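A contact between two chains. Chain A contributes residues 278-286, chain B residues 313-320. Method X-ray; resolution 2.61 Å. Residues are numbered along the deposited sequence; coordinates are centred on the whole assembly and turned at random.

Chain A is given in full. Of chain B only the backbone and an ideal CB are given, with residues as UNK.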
# COMPACT_ATOMS: atom_id res chain seq x y z
N ILE A 278 -7.48 10.75 0.72
CA ILE A 278 -7.00 11.16 -0.60
C ILE A 278 -6.21 10.04 -1.27
O ILE A 278 -6.22 9.91 -2.50
CB ILE A 278 -6.17 12.46 -0.45
CG1 ILE A 278 -7.11 13.67 -0.48
CG2 ILE A 278 -5.09 12.57 -1.53
CD1 ILE A 278 -6.44 14.97 -0.13
N SER A 279 -5.54 9.19 -0.48
CA SER A 279 -4.83 8.04 -1.02
C SER A 279 -5.76 6.85 -1.30
O SER A 279 -5.26 5.75 -1.58
CB SER A 279 -3.71 7.62 -0.06
OG SER A 279 -4.21 7.41 1.25
N GLN A 280 -7.07 7.06 -1.23
CA GLN A 280 -8.04 6.02 -1.55
C GLN A 280 -8.64 6.30 -2.92
O GLN A 280 -9.42 7.26 -3.05
CB GLN A 280 -9.14 5.97 -0.48
CG GLN A 280 -9.47 4.57 0.03
CD GLN A 280 -8.35 3.96 0.85
OE1 GLN A 280 -7.53 4.67 1.42
NE2 GLN A 280 -8.32 2.64 0.91
N PRO A 281 -8.31 5.52 -3.95
CA PRO A 281 -8.83 5.84 -5.29
C PRO A 281 -10.35 5.78 -5.40
O PRO A 281 -10.93 6.47 -6.24
CB PRO A 281 -8.16 4.78 -6.18
CG PRO A 281 -7.80 3.67 -5.25
CD PRO A 281 -7.45 4.33 -3.96
N SER A 282 -11.01 4.97 -4.57
CA SER A 282 -12.47 4.98 -4.54
C SER A 282 -13.01 6.33 -4.08
O SER A 282 -14.05 6.78 -4.55
CB SER A 282 -12.99 3.86 -3.65
OG SER A 282 -12.42 3.94 -2.36
N PHE A 283 -12.30 6.98 -3.16
CA PHE A 283 -12.70 8.31 -2.72
C PHE A 283 -12.49 9.35 -3.82
O PHE A 283 -13.27 10.31 -3.92
CB PHE A 283 -11.91 8.70 -1.46
CG PHE A 283 -12.25 10.06 -0.92
CD1 PHE A 283 -13.47 10.29 -0.31
CD2 PHE A 283 -11.34 11.10 -1.02
CE1 PHE A 283 -13.77 11.54 0.20
CE2 PHE A 283 -11.64 12.35 -0.52
CZ PHE A 283 -12.86 12.57 0.09
N ILE A 284 -11.46 9.17 -4.65
CA ILE A 284 -11.23 10.11 -5.75
C ILE A 284 -12.32 9.97 -6.81
O ILE A 284 -12.76 10.96 -7.39
CB ILE A 284 -9.82 9.91 -6.34
CG1 ILE A 284 -8.77 10.04 -5.24
CG2 ILE A 284 -9.56 10.91 -7.45
CD1 ILE A 284 -7.34 9.95 -5.74
N ARG A 285 -12.76 8.74 -7.07
CA ARG A 285 -13.91 8.55 -7.96
C ARG A 285 -15.18 9.08 -7.32
O ARG A 285 -16.03 9.67 -8.01
CB ARG A 285 -14.08 7.07 -8.30
CG ARG A 285 -13.04 6.49 -9.24
CD ARG A 285 -13.39 5.06 -9.59
NE ARG A 285 -14.62 4.97 -10.38
CZ ARG A 285 -15.33 3.86 -10.54
NH1 ARG A 285 -14.95 2.73 -9.95
NH2 ARG A 285 -16.43 3.87 -11.28
N TRP A 286 -15.35 8.86 -6.01
CA TRP A 286 -16.55 9.30 -5.32
C TRP A 286 -16.73 10.80 -5.41
O TRP A 286 -17.85 11.29 -5.62
CB TRP A 286 -16.49 8.85 -3.86
CG TRP A 286 -17.71 9.15 -3.05
CD1 TRP A 286 -18.77 8.31 -2.82
CD2 TRP A 286 -18.00 10.36 -2.34
NE1 TRP A 286 -19.70 8.93 -2.02
CE2 TRP A 286 -19.25 10.19 -1.71
CE3 TRP A 286 -17.32 11.57 -2.18
CZ2 TRP A 286 -19.84 11.19 -0.94
CZ3 TRP A 286 -17.91 12.56 -1.41
CH2 TRP A 286 -19.16 12.37 -0.81
N UNK B 313 -8.66 -4.38 -8.90
CA UNK B 313 -8.29 -2.97 -8.72
C UNK B 313 -9.21 -2.08 -9.56
O UNK B 313 -8.74 -1.35 -10.44
CB UNK B 313 -6.83 -2.74 -9.10
N UNK B 314 -10.52 -2.12 -9.31
CA UNK B 314 -11.44 -1.42 -10.21
C UNK B 314 -11.34 0.10 -10.13
O UNK B 314 -11.56 0.77 -11.15
CB UNK B 314 -12.88 -1.84 -9.90
N UNK B 315 -11.02 0.65 -8.96
CA UNK B 315 -10.99 2.11 -8.82
C UNK B 315 -9.76 2.71 -9.49
O UNK B 315 -9.86 3.74 -10.16
CB UNK B 315 -11.02 2.50 -7.34
N UNK B 316 -8.59 2.09 -9.31
CA UNK B 316 -7.41 2.52 -10.06
C UNK B 316 -7.65 2.37 -11.56
O UNK B 316 -7.30 3.26 -12.35
CB UNK B 316 -6.18 1.72 -9.64
N UNK B 317 -8.24 1.25 -11.97
CA UNK B 317 -8.46 1.00 -13.39
C UNK B 317 -9.44 2.00 -13.99
O UNK B 317 -9.26 2.44 -15.13
CB UNK B 317 -8.97 -0.43 -13.60
N UNK B 318 -10.47 2.38 -13.23
CA UNK B 318 -11.42 3.37 -13.72
C UNK B 318 -10.75 4.73 -13.90
O UNK B 318 -11.05 5.46 -14.86
CB UNK B 318 -12.61 3.49 -12.76
N UNK B 319 -9.84 5.09 -12.99
CA UNK B 319 -9.10 6.33 -13.16
C UNK B 319 -8.18 6.27 -14.37
O UNK B 319 -8.04 7.25 -15.11
CB UNK B 319 -8.29 6.64 -11.90
N UNK B 320 -7.55 5.12 -14.59
CA UNK B 320 -6.70 4.96 -15.77
C UNK B 320 -7.52 4.95 -17.05
O UNK B 320 -7.15 5.59 -18.04
CB UNK B 320 -5.88 3.67 -15.67

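The two helices begin side by side, their axes approaching to 8.7 Å at 49°, and each position of chain B can be read against P281(A), S282(A), I284(A) and R285(A).

Position 313 precedes the helix, with phi/psi of -132/60, and its ideal CB has nothing of the chain A stretch within 5.5 Å. Many residues would fit. It is E313(B), whose side chain makes no contact across; its backbone O accepts the first helical hydrogen bond.

Position 314, in the first turn, has a phi of -70 that allows proline, and its backbone N has no acceptor within the stretch to lose. Its CB points sideways, 5.0 Å from R285(A) NH1; small or polar residues would also fit. P314(B) barely touches chain A.

At position 315 CA-to-CB points toward chain A. Its ideal CB lies 3.7 Å from S282(A) N and 3.8 Å from P281(A) CB, leaving little room for branching there, while the guanidinium of R285(A) offers a donor nearby. A flat side chain with an acceptor would suit, as would an asparagine, glutamine or acid. The residue is H315(B). With chi1 at -56° (m), its ring lies over S282(A), whose CB sits 3.4 Å from the ring centroid, 11° off the normal, in a CH-pi contact. R285(A) NH1 approaches the ring edge and donates a hydrogen bond to H315(B) ND1 at 3.3 Å; the 137° angle at the hydrogen is well short of linear.

Position 316 starts away from chain A, its ideal CB 5.0 Å from P281(A) CB, so a side chain must extend beyond CB and turn back to meet the proline; leucine, methionine or an aromatic could do so. Y316(B) does, placing its ring face against P281(A): P281(A) CG is 3.6 Å from the centroid of the Y316(B) ring, 15° off the normal, a CH-pi contact.

At position 317 CA-to-CB points sideways and the ideal CB has nothing of the chain A stretch within 5.5 Å, so most helix-compatible residues would serve. T317(B) turns its OG1 back to E313(B) O, at 2.5 Å, a bond within its own helix.

At position 318 the ideal CB is only 3.5 Å from R285(A) NE, so a small residue is favoured. A318(B) lays its methyl over one face of the guanidinium.

Position 319 has a sideways CB, 5.4 Å from R285(A) CG, with P281(A) and I284(A) offering apolar surface beyond. Leucine, methionine or isoleucine would suit. L319(B) brings CD1 to 4.1 Å from P281(A) CB, and CD2 to 3.7 Å from R285(A) CG and 4.4 Å from I284(A) CG2.

Position 320 is out of reach, so this stretch of chain A sets no preference; F320(B) makes no contact with it.

Chain B (313-320) EPHYTALF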
# COMPACT_ATOMS: atom_id res chain seq x y z
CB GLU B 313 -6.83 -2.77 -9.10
CG GLU B 313 -5.98 -2.06 -8.06
CD GLU B 313 -5.90 -2.83 -6.75
OE1 GLU B 313 -6.19 -2.23 -5.69
OE2 GLU B 313 -5.55 -4.02 -6.79
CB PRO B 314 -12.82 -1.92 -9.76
CG PRO B 314 -12.64 -2.23 -8.32
CD PRO B 314 -11.23 -2.75 -8.18
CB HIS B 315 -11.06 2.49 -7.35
CG HIS B 315 -12.25 1.93 -6.64
ND1 HIS B 315 -13.54 2.20 -7.02
CD2 HIS B 315 -12.34 1.09 -5.57
CE1 HIS B 315 -14.38 1.57 -6.22
NE2 HIS B 315 -13.67 0.89 -5.33
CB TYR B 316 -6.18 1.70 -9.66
CG TYR B 316 -5.58 2.05 -8.31
CD1 TYR B 316 -4.86 3.23 -8.13
CD2 TYR B 316 -5.68 1.18 -7.24
CE1 TYR B 316 -4.30 3.54 -6.90
CE2 TYR B 316 -5.12 1.48 -6.01
CZ TYR B 316 -4.43 2.66 -5.85
OH TYR B 316 -3.87 2.95 -4.63
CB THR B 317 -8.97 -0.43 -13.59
OG1 THR B 317 -8.13 -1.35 -12.88
CG2 THR B 317 -8.97 -0.80 -15.07
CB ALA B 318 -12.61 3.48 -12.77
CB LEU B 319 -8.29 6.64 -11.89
CG LEU B 319 -9.09 6.91 -10.61
CD1 LEU B 319 -8.14 7.19 -9.45
CD2 LEU B 319 -10.06 8.06 -10.81
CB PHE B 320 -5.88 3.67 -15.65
CG PHE B 320 -5.02 3.39 -16.84
CD1 PHE B 320 -3.78 4.01 -16.99
CD2 PHE B 320 -5.44 2.52 -17.83
CE1 PHE B 320 -2.99 3.75 -18.09
CE2 PHE B 320 -4.65 2.26 -18.93
CZ PHE B 320 -3.42 2.88 -19.06
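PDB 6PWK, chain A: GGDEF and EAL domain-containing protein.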